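Local coordinates for DNA photolyase (Agrobacterium tumefaciens, PDB 4U63), which probably repairs cyclobutane pyrimidine dimers in DNA with light, using a flavin-adenine dinucleotide cofactor and a methenyltetrahydrofolate antenna, at residues P345-H357 with G433-K445. Sequence-based numbering, arbitrary orientation.
Sequences PIVDAGMRQLWQH and GDYVRRFVPELEK. With MHF (5,10-methenyl-6,7,8-trihydrofolic acid), chain B.
With CG anti to the backbone N (chi1 178°), Y435 carries its ring across A349 to Q353, whose own CG is likewise anti (177°) and whose extended chain brings OE1 to the phenol. The buried Y435 OH donates to Q353 OE1 at 2.6 Å from above the carbonyl plane; H361 N also donates to this oxygen, so two donors grip it. Small residues make room for the tyrosine: A349 CB lies 3.5 Å from Y435 CE2, and G350 CA comes within 3.2 Å of Y435 OH. F439, flat and apolar, offers a ring face to the Q353 CB methylene, a CH-pi contact with CB 3.7 Å from the centroid. Y435 and F439 are knobs in neighbouring holes of helix 345-357, joining two helices of the all-helical FAD-binding domain at 52°. Beyond helix 434-439, branched V440 packs CG2 against A349 CB, and the compact ring of P345 rests on V436 and L443. At the more open margin R352, long and extended, reaches the carboxylate: NH1 meets E442 OE2 at 2.8 Å, nearly straight, in a salt bridge, and a water links R352 NH2 to E442 OE2. Further along, L354 O accepts a hydrogen bond from folate NA2.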
ATOM      1  N   PRO A 345       5.339  22.828  10.402  1.00 24.29           N
ATOM      2  CA  PRO A 345       4.257  22.053  11.046  1.00 25.34           C
ATOM      3  C   PRO A 345       3.526  21.029  10.177  1.00 22.51           C
ATOM      4  O   PRO A 345       3.270  19.936  10.639  1.00 22.44           O
ATOM      5  CB  PRO A 345       3.313  23.140  11.534  1.00 24.77           C
ATOM      6  CG  PRO A 345       4.240  24.260  11.874  1.00 25.44           C
ATOM      7  CD  PRO A 345       5.248  24.256  10.761  1.00 24.74           C
ATOM      8  N   ILE A 346       3.196  21.371   8.939  1.00 21.61           N
ATOM      9  CA  ILE A 346       2.449  20.430   8.091  1.00 22.68           C
ATOM     10  C   ILE A 346       3.276  19.173   7.797  1.00 21.95           C
ATOM     11  O   ILE A 346       2.742  18.066   7.767  1.00 22.82           O
ATOM     12  CB  ILE A 346       1.911  21.105   6.796  1.00 25.92           C
ATOM     13  CG1 ILE A 346       0.959  20.178   6.038  1.00 28.44           C
ATOM     14  CG2 ILE A 346       3.032  21.551   5.868  1.00 27.13           C
ATOM     15  CD1 ILE A 346      -0.311  19.852   6.778  1.00 30.00           C
ATOM     16  N   VAL A 347       4.583  19.359   7.599  1.00 22.08           N
ATOM     17  CA  VAL A 347       5.501  18.245   7.352  1.00 21.24           C
ATOM     18  C   VAL A 347       5.584  17.392   8.610  1.00 21.19           C
ATOM     19  O   VAL A 347       5.439  16.171   8.563  1.00 20.77           O
ATOM     20  CB  VAL A 347       6.902  18.755   6.951  1.00 21.27           C
ATOM     21  CG1 VAL A 347       7.917  17.612   6.876  1.00 22.23           C
ATOM     22  CG2 VAL A 347       6.821  19.496   5.622  1.00 22.88           C
ATOM     23  N   ASP A 348       5.789  18.057   9.738  1.00 22.69           N
ATOM     24  CA  ASP A 348       5.902  17.360  11.021  1.00 22.74           C
ATOM     25  C   ASP A 348       4.633  16.597  11.387  1.00 20.72           C
ATOM     26  O   ASP A 348       4.700  15.454  11.836  1.00 21.10           O
ATOM     27  CB  ASP A 348       6.333  18.332  12.106  1.00 24.26           C
ATOM     28  CG  ASP A 348       7.755  18.845  11.884  1.00 24.95           C
ATOM     29  OD1 ASP A 348       8.491  18.233  11.070  1.00 24.64           O
ATOM     30  OD2 ASP A 348       8.146  19.842  12.508  1.00 23.78           O
ATOM     31  N   ALA A 349       3.480  17.210  11.156  1.00 21.10           N
ATOM     32  CA  ALA A 349       2.202  16.534  11.372  1.00 20.94           C
ATOM     33  C   ALA A 349       2.119  15.225  10.578  1.00 19.81           C
ATOM     34  O   ALA A 349       1.763  14.190  11.126  1.00 20.69           O
ATOM     35  CB  ALA A 349       1.050  17.463  11.023  1.00 20.37           C
ATOM     36  N   GLY A 350       2.472  15.270   9.288  1.00 19.15           N
ATOM     37  CA  GLY A 350       2.468  14.076   8.453  1.00 18.74           C
ATOM     38  C   GLY A 350       3.372  12.971   8.959  1.00 19.69           C
ATOM     39  O   GLY A 350       2.957  11.810   9.070  1.00 19.47           O
ATOM     40  N   MET A 351       4.612  13.329   9.287  1.00 20.31           N
ATOM     41  CA  MET A 351       5.578  12.325   9.726  1.00 20.49           C
ATOM     42  C   MET A 351       5.170  11.719  11.072  1.00 20.81           C
ATOM     43  O   MET A 351       5.392  10.531  11.314  1.00 20.37           O
ATOM     44  CB  MET A 351       6.994  12.907   9.768  1.00 20.72           C
ATOM     45  CG  MET A 351       7.470  13.461   8.426  1.00 22.61           C
ATOM     46  SD  MET A 351       7.312  12.321   7.042  1.00 21.55           S
ATOM     47  CE  MET A 351       8.526  11.084   7.490  1.00 22.48           C
ATOM     48  N   ARG A 352       4.547  12.526  11.924  1.00 20.38           N
ATOM     49  CA  ARG A 352       4.051  12.037  13.217  1.00 21.41           C
ATOM     50  C   ARG A 352       2.801  11.181  13.067  1.00 22.06           C
ATOM     51  O   ARG A 352       2.649  10.175  13.769  1.00 22.34           O
ATOM     52  CB  ARG A 352       3.818  13.197  14.170  1.00 22.46           C
ATOM     53  CG  ARG A 352       5.117  13.883  14.531  1.00 23.93           C
ATOM     54  CD  ARG A 352       4.865  15.070  15.434  1.00 25.49           C
ATOM     55  NE  ARG A 352       6.003  15.980  15.494  1.00 25.76           N
ATOM     56  CZ  ARG A 352       6.172  16.913  16.416  1.00 25.61           C
ATOM     57  NH1 ARG A 352       5.285  17.069  17.404  1.00 26.35           N
ATOM     58  NH2 ARG A 352       7.248  17.708  16.374  1.00 24.65           N
ATOM     59  N   GLN A 353       1.908  11.570  12.158  1.00 20.53           N
ATOM     60  CA  GLN A 353       0.765  10.729  11.816  1.00 20.16           C
ATOM     61  C   GLN A 353       1.227   9.343  11.382  1.00 20.28           C
ATOM     62  O   GLN A 353       0.701   8.330  11.838  1.00 21.58           O
ATOM     63  CB  GLN A 353      -0.078  11.361  10.701  1.00 20.85           C
ATOM     64  CG  GLN A 353      -1.232  10.473  10.269  1.00 20.07           C
ATOM     65  CD  GLN A 353      -2.061  11.036   9.137  1.00 21.13           C
ATOM     66  OE1 GLN A 353      -1.562  11.722   8.235  1.00 20.02           O
ATOM     67  NE2 GLN A 353      -3.344  10.726   9.166  1.00 22.36           N
ATOM     68  N   LEU A 354       2.207   9.317  10.481  1.00 20.28           N
ATOM     69  CA  LEU A 354       2.786   8.081   9.982  1.00 20.11           C
ATOM     70  C   LEU A 354       3.338   7.217  11.117  1.00 19.85           C
ATOM     71  O   LEU A 354       3.044   6.016  11.202  1.00 19.22           O
ATOM     72  CB  LEU A 354       3.892   8.413   8.979  1.00 20.90           C
ATOM     73  CG  LEU A 354       4.723   7.287   8.375  1.00 21.94           C
ATOM     74  CD1 LEU A 354       3.851   6.249   7.689  1.00 21.71           C
ATOM     75  CD2 LEU A 354       5.731   7.876   7.403  1.00 21.48           C
ATOM     76  N   TRP A 355       4.122   7.825  11.993  1.00 22.30           N
ATOM     77  CA  TRP A 355       4.695   7.102  13.124  1.00 23.39           C
ATOM     78  C   TRP A 355       3.613   6.521  14.043  1.00 23.02           C
ATOM     79  O   TRP A 355       3.740   5.382  14.505  1.00 22.14           O
ATOM     80  CB  TRP A 355       5.621   8.012  13.928  1.00 24.55           C
ATOM     81  CG  TRP A 355       6.500   7.296  14.879  1.00 23.41           C
ATOM     82  CD1 TRP A 355       6.469   7.374  16.237  1.00 24.76           C
ATOM     83  CD2 TRP A 355       7.561   6.392  14.550  1.00 24.07           C
ATOM     84  NE1 TRP A 355       7.437   6.574  16.779  1.00 28.91           N
ATOM     85  CE2 TRP A 355       8.125   5.959  15.765  1.00 30.58           C
ATOM     86  CE3 TRP A 355       8.085   5.905  13.347  1.00 27.34           C
ATOM     87  CZ2 TRP A 355       9.199   5.063  15.812  1.00 32.81           C
ATOM     88  CZ3 TRP A 355       9.155   5.008  13.396  1.00 26.12           C
ATOM     89  CH2 TRP A 355       9.695   4.601  14.615  1.00 30.72           C
ATOM     90  N   GLN A 356       2.552   7.289  14.288  1.00 22.21           N
ATOM     91  CA  GLN A 356       1.504   6.886  15.236  1.00 22.31           C
ATOM     92  C   GLN A 356       0.516   5.868  14.682  1.00 21.17           C
ATOM     93  O   GLN A 356       0.137   4.937  15.387  1.00 21.28           O
ATOM     94  CB  GLN A 356       0.717   8.107  15.716  1.00 25.01           C
ATOM     95  CG  GLN A 356      -0.222   7.798  16.870  1.00 28.05           C
ATOM     96  CD  GLN A 356      -1.056   8.990  17.305  1.00 28.32           C
ATOM     97  OE1 GLN A 356      -0.952  10.084  16.743  1.00 29.29           O
ATOM     98  NE2 GLN A 356      -1.895   8.778  18.318  1.00 27.91           N
ATOM     99  N   HIS A 357       0.084   6.063  13.433  1.00 20.13           N
ATOM    100  CA  HIS A 357      -1.007   5.278  12.848  1.00 21.42           C
ATOM    101  C   HIS A 357      -0.639   4.390  11.650  1.00 22.52           C
ATOM    102  O   HIS A 357      -1.491   3.653  11.140  1.00 20.60           O
ATOM    103  CB  HIS A 357      -2.134   6.227  12.431  1.00 21.24           C
ATOM    104  CG  HIS A 357      -2.809   6.905  13.581  1.00 24.01           C
ATOM    105  ND1 HIS A 357      -3.261   8.206  13.516  1.00 25.37           N
ATOM    106  CD2 HIS A 357      -3.100   6.468  14.829  1.00 25.19           C
ATOM    107  CE1 HIS A 357      -3.811   8.536  14.665  1.00 23.82           C
ATOM    108  NE2 HIS A 357      -3.721   7.503  15.486  1.00 26.40           N
ATOM    109  N   GLY A 433      -5.830  24.821  10.611  1.00 31.84           N
ATOM    110  CA  GLY A 433      -4.749  24.176  11.344  1.00 29.22           C
ATOM    111  C   GLY A 433      -5.150  22.933  12.127  1.00 28.93           C
ATOM    112  O   GLY A 433      -4.381  22.457  12.966  1.00 28.38           O
ATOM    113  N   ASP A 434      -6.337  22.391  11.852  1.00 28.67           N
ATOM    114  CA  ASP A 434      -6.861  21.243  12.615  1.00 30.32           C
ATOM    115  C   ASP A 434      -6.017  19.980  12.494  1.00 25.91           C
ATOM    116  O   ASP A 434      -5.837  19.264  13.462  1.00 27.71           O
ATOM    117  CB  ASP A 434      -8.308  20.941  12.212  1.00 31.74           C
ATOM    118  CG  ASP A 434      -9.267  22.044  12.618  1.00 40.65           C
ATOM    119  OD1 ASP A 434      -8.911  22.866  13.492  1.00 41.16           O
ATOM    120  OD2 ASP A 434     -10.380  22.096  12.059  1.00 42.07           O
ATOM    121  N   TYR A 435      -5.511  19.698  11.302  1.00 24.66           N
ATOM    122  CA  TYR A 435      -4.616  18.545  11.119  1.00 22.46           C
ATOM    123  C   TYR A 435      -3.302  18.756  11.881  1.00 23.46           C
ATOM    124  O   TYR A 435      -2.827  17.856  12.562  1.00 24.02           O
ATOM    125  CB  TYR A 435      -4.358  18.320   9.644  1.00 22.41           C
ATOM    126  CG  TYR A 435      -3.404  17.201   9.285  1.00 21.79           C
ATOM    127  CD1 TYR A 435      -3.805  15.864   9.317  1.00 21.65           C
ATOM    128  CD2 TYR A 435      -2.103  17.484   8.873  1.00 23.52           C
ATOM    129  CE1 TYR A 435      -2.929  14.839   8.953  1.00 22.25           C
ATOM    130  CE2 TYR A 435      -1.225  16.476   8.517  1.00 22.11           C
ATOM    131  CZ  TYR A 435      -1.638  15.157   8.556  1.00 22.13           C
ATOM    132  OH  TYR A 435      -0.765  14.161   8.188  1.00 22.10           O
ATOM    133  N   VAL A 436      -2.731  19.957  11.777  1.00 24.29           N
ATOM    134  CA  VAL A 436      -1.498  20.281  12.509  1.00 25.44           C
ATOM    135  C   VAL A 436      -1.684  20.154  14.023  1.00 26.68           C
ATOM    136  O   VAL A 436      -0.855  19.557  14.690  1.00 30.18           O
ATOM    137  CB  VAL A 436      -0.974  21.683  12.141  1.00 24.56           C
ATOM    138  CG1 VAL A 436       0.056  22.185  13.148  1.00 26.98           C
ATOM    139  CG2 VAL A 436      -0.386  21.663  10.729  1.00 24.09           C
ATOM    140  N   ARG A 437      -2.771  20.715  14.542  1.00 27.29           N
ATOM    141  CA  ARG A 437      -3.074  20.639  15.981  1.00 28.25           C
ATOM    142  C   ARG A 437      -3.272  19.208  16.478  1.00 27.24           C
ATOM    143  O   ARG A 437      -2.946  18.901  17.633  1.00 32.48           O
ATOM    144  CB  ARG A 437      -4.311  21.478  16.328  1.00 33.61           C
ATOM    145  CG  ARG A 437      -4.071  22.967  16.196  1.00 36.44           C
ATOM    146  CD  ARG A 437      -5.136  23.802  16.882  1.00 44.83           C
ATOM    147  NE  ARG A 437      -4.965  25.200  16.476  1.00 52.48           N
ATOM    148  CZ  ARG A 437      -5.515  25.744  15.392  1.00 51.11           C
ATOM    149  NH1 ARG A 437      -5.283  27.022  15.095  1.00 53.37           N
ATOM    150  NH2 ARG A 437      -6.308  25.022  14.603  1.00 51.30           N
ATOM    151  N   ARG A 438      -3.801  18.344  15.613  0.60 26.23           N
ATOM    152  CA  ARG A 438      -4.022  16.940  15.949  0.60 27.65           C
ATOM    153  C   ARG A 438      -2.714  16.208  16.182  0.60 28.07           C
ATOM    154  O   ARG A 438      -2.579  15.464  17.154  0.60 29.96           O
ATOM    155  CB  ARG A 438      -4.807  16.255  14.835  0.60 28.44           C
ATOM    156  CG  ARG A 438      -5.120  14.781  15.059  0.60 26.80           C
ATOM    157  CD  ARG A 438      -6.104  14.299  14.009  0.60 35.22           C
ATOM    158  NE  ARG A 438      -7.375  15.019  14.133  0.60 40.45           N
ATOM    159  CZ  ARG A 438      -8.185  15.357  13.125  0.60 43.80           C
ATOM    160  NH1 ARG A 438      -7.892  15.060  11.853  0.60 42.00           N
ATOM    161  NH2 ARG A 438      -9.309  16.016  13.397  0.60 46.27           N
ATOM    162  N   PHE A 439      -1.750  16.425  15.295  1.00 25.18           N
ATOM    163  CA  PHE A 439      -0.467  15.706  15.353  1.00 25.34           C
ATOM    164  C   PHE A 439       0.724  16.486  15.895  1.00 26.03           C
ATOM    165  O   PHE A 439       1.753  15.885  16.183  1.00 25.94           O
ATOM    166  CB  PHE A 439      -0.172  15.128  13.977  1.00 25.60           C
ATOM    167  CG  PHE A 439      -1.179  14.097  13.553  1.00 23.85           C
ATOM    168  CD1 PHE A 439      -1.188  12.852  14.151  1.00 22.33           C
ATOM    169  CD2 PHE A 439      -2.135  14.382  12.589  1.00 25.97           C
ATOM    170  CE1 PHE A 439      -2.110  11.896  13.791  1.00 21.28           C
ATOM    171  CE2 PHE A 439      -3.070  13.430  12.216  1.00 25.35           C
ATOM    172  CZ  PHE A 439      -3.063  12.184  12.819  1.00 25.62           C
ATOM    173  N   VAL A 440       0.582  17.802  16.039  1.00 27.77           N
ATOM    174  CA  VAL A 440       1.586  18.642  16.676  1.00 28.03           C
ATOM    175  C   VAL A 440       0.832  19.434  17.771  1.00 30.75           C
ATOM    176  O   VAL A 440       0.665  20.660  17.666  1.00 31.42           O
ATOM    177  CB  VAL A 440       2.289  19.571  15.656  1.00 26.83           C
ATOM    178  CG1 VAL A 440       3.547  20.172  16.265  1.00 28.37           C
ATOM    179  CG2 VAL A 440       2.636  18.814  14.371  1.00 25.13           C
ATOM    180  N   PRO A 441       0.362  18.723  18.828  1.00 33.47           N
ATOM    181  CA  PRO A 441      -0.476  19.339  19.864  1.00 35.26           C
ATOM    182  C   PRO A 441       0.207  20.438  20.671  1.00 35.11           C
ATOM    183  O   PRO A 441      -0.472  21.264  21.249  1.00 37.19           O
ATOM    184  CB  PRO A 441      -0.841  18.156  20.769  1.00 37.69           C
ATOM    185  CG  PRO A 441       0.290  17.207  20.602  1.00 38.13           C
ATOM    186  CD  PRO A 441       0.630  17.305  19.144  1.00 33.99           C
ATOM    187  N   GLU A 442       1.531  20.456  20.707  1.00 31.94           N
ATOM    188  CA  GLU A 442       2.254  21.569  21.334  1.00 36.55           C
ATOM    189  C   GLU A 442       1.986  22.935  20.671  1.00 36.30           C
ATOM    190  O   GLU A 442       2.240  23.965  21.277  1.00 37.21           O
ATOM    191  CB  GLU A 442       3.758  21.305  21.368  1.00 41.91           C
ATOM    192  CG  GLU A 442       4.416  21.126  20.011  1.00 47.95           C
ATOM    193  CD  GLU A 442       4.504  19.677  19.592  1.00 42.35           C
ATOM    194  OE1 GLU A 442       3.469  18.976  19.635  1.00 36.54           O
ATOM    195  OE2 GLU A 442       5.609  19.244  19.211  1.00 35.09           O
ATOM    196  N   LEU A 443       1.498  22.932  19.427  1.00 31.34           N
ATOM    197  CA  LEU A 443       1.072  24.160  18.750  1.00 30.95           C
ATOM    198  C   LEU A 443      -0.446  24.474  18.882  1.00 32.56           C
ATOM    199  O   LEU A 443      -0.912  25.438  18.292  1.00 35.82           O
ATOM    200  CB  LEU A 443       1.473  24.088  17.262  1.00 31.04           C
ATOM    201  CG  LEU A 443       2.970  23.881  17.015  1.00 29.74           C
ATOM    202  CD1 LEU A 443       3.263  23.805  15.522  1.00 30.68           C
ATOM    203  CD2 LEU A 443       3.796  24.984  17.660  1.00 34.15           C
ATOM    204  N   GLU A 444      -1.175  23.674  19.663  0.55 36.76           N
ATOM    205  CA  GLU A 444      -2.645  23.787  19.822  0.55 42.26           C
ATOM    206  C   GLU A 444      -3.178  25.212  20.006  0.55 41.16           C
ATOM    207  O   GLU A 444      -4.211  25.568  19.428  0.55 42.62           O
ATOM    208  CB  GLU A 444      -3.101  22.907  21.010  0.55 52.94           C
ATOM    209  CG  GLU A 444      -4.521  23.140  21.536  0.55 62.40           C
ATOM    210  CD  GLU A 444      -5.608  22.836  20.516  0.55 64.85           C
ATOM    211  OE1 GLU A 444      -5.480  21.842  19.771  0.55 67.12           O
ATOM    212  OE2 GLU A 444      -6.601  23.591  20.466  0.55 60.48           O
ATOM    213  N   LYS A 445      -2.488  26.013  20.815  1.00 40.18           N
ATOM    214  CA  LYS A 445      -2.992  27.349  21.173  1.00 44.16           C
ATOM    215  C   LYS A 445      -2.687  28.458  20.176  1.00 46.49           C
ATOM    216  O   LYS A 445      -3.231  29.551  20.306  1.00 47.34           O
ATOM    217  CB  LYS A 445      -2.497  27.735  22.566  1.00 50.12           C
ATOM    218  CG  LYS A 445      -2.901  26.729  23.631  1.00 60.80           C
ATOM    219  CD  LYS A 445      -3.006  27.364  25.007  1.00 63.50           C
ATOM    220  CE  LYS A 445      -3.400  26.334  26.053  1.00 72.60           C
ATOM    221  NZ  LYS A 445      -4.082  26.970  27.213  1.00 76.52           N
TER
HETATM  222  N1  MHF B1001       6.063   2.082  11.695  1.00 26.85           N
HETATM  223  C2  MHF B1001       5.245   2.984  12.245  1.00 24.67           C
HETATM  224  NA2 MHF B1001       4.219   3.436  11.498  1.00 24.75           N
HETATM  225  N3  MHF B1001       5.406   3.442  13.533  1.00 24.41           N
HETATM  226  C4  MHF B1001       6.427   3.008  14.294  1.00 25.58           C
HETATM  227  O4  MHF B1001       6.593   3.417  15.456  1.00 26.28           O
HETATM  228  C4A MHF B1001       7.344   2.015  13.716  1.00 26.00           C
HETATM  229  N5  MHF B1001       8.465   1.513  14.353  1.00 29.14           N
HETATM  230  C6  MHF B1001       9.567   0.895  13.611  1.00 30.87           C
HETATM  231  C7  MHF B1001       8.920  -0.066  12.608  1.00 31.54           C
HETATM  232  N8  MHF B1001       7.928   0.644  11.791  1.00 30.82           N
HETATM  233  C8A MHF B1001       7.116   1.577  12.338  1.00 26.29           C
HETATM  234  C9  MHF B1001      10.460   0.278  14.704  1.00 35.03           C
HETATM  235  N10 MHF B1001       9.735   0.527  15.966  1.00 37.02           N
HETATM  236  C11 MHF B1001       8.821   1.631  15.723  1.00 32.29           C
HETATM  237  C12 MHF B1001      11.784   0.698  19.669  1.00 47.23           C
HETATM  238  C13 MHF B1001      11.013   1.799  19.267  1.00 47.15           C
HETATM  239  C14 MHF B1001      10.341   1.781  18.058  1.00 41.98           C
HETATM  240  C15 MHF B1001      10.431   0.657  17.207  1.00 39.31           C
HETATM  241  C16 MHF B1001      11.172  -0.443  17.617  1.00 38.20           C
HETATM  242  C17 MHF B1001      11.845  -0.424  18.835  1.00 42.80           C
HETATM  243  C   MHF B1001      12.508   0.679  20.990  1.00 61.24           C
HETATM  244  O   MHF B1001      12.986  -0.386  21.348  1.00 56.66           O
HETATM  245  N   MHF B1001      12.549   1.778  21.757  1.00 86.09           N
HETATM  246  CA  MHF B1001      13.064   1.823  23.116  1.00 94.13           C
HETATM  247  CB  MHF B1001      14.322   2.684  23.228  1.00 95.97           C
HETATM  248  CG  MHF B1001      15.191   2.678  21.972  1.00102.87           C
HETATM  249  CD  MHF B1001      14.694   3.571  20.849  1.00 99.20           C
HETATM  250  OE1 MHF B1001      13.752   4.367  21.047  1.00110.52           O
HETATM  251  OE2 MHF B1001      15.253   3.480  19.737  1.00 94.02           O
HETATM  252  CT  MHF B1001      12.000   2.365  24.036  1.00103.12           C
HETATM  253  O1  MHF B1001      11.477   1.583  24.859  1.00111.76           O
HETATM  254  O2  MHF B1001      11.664   3.570  23.954  1.00105.11           O
HETATM  255  O   HOH W   1       8.214  19.131  18.976  1.00 32.27           O
HETATM  256  O   HOH W   2      -2.797  12.193  17.576  1.00 41.79           O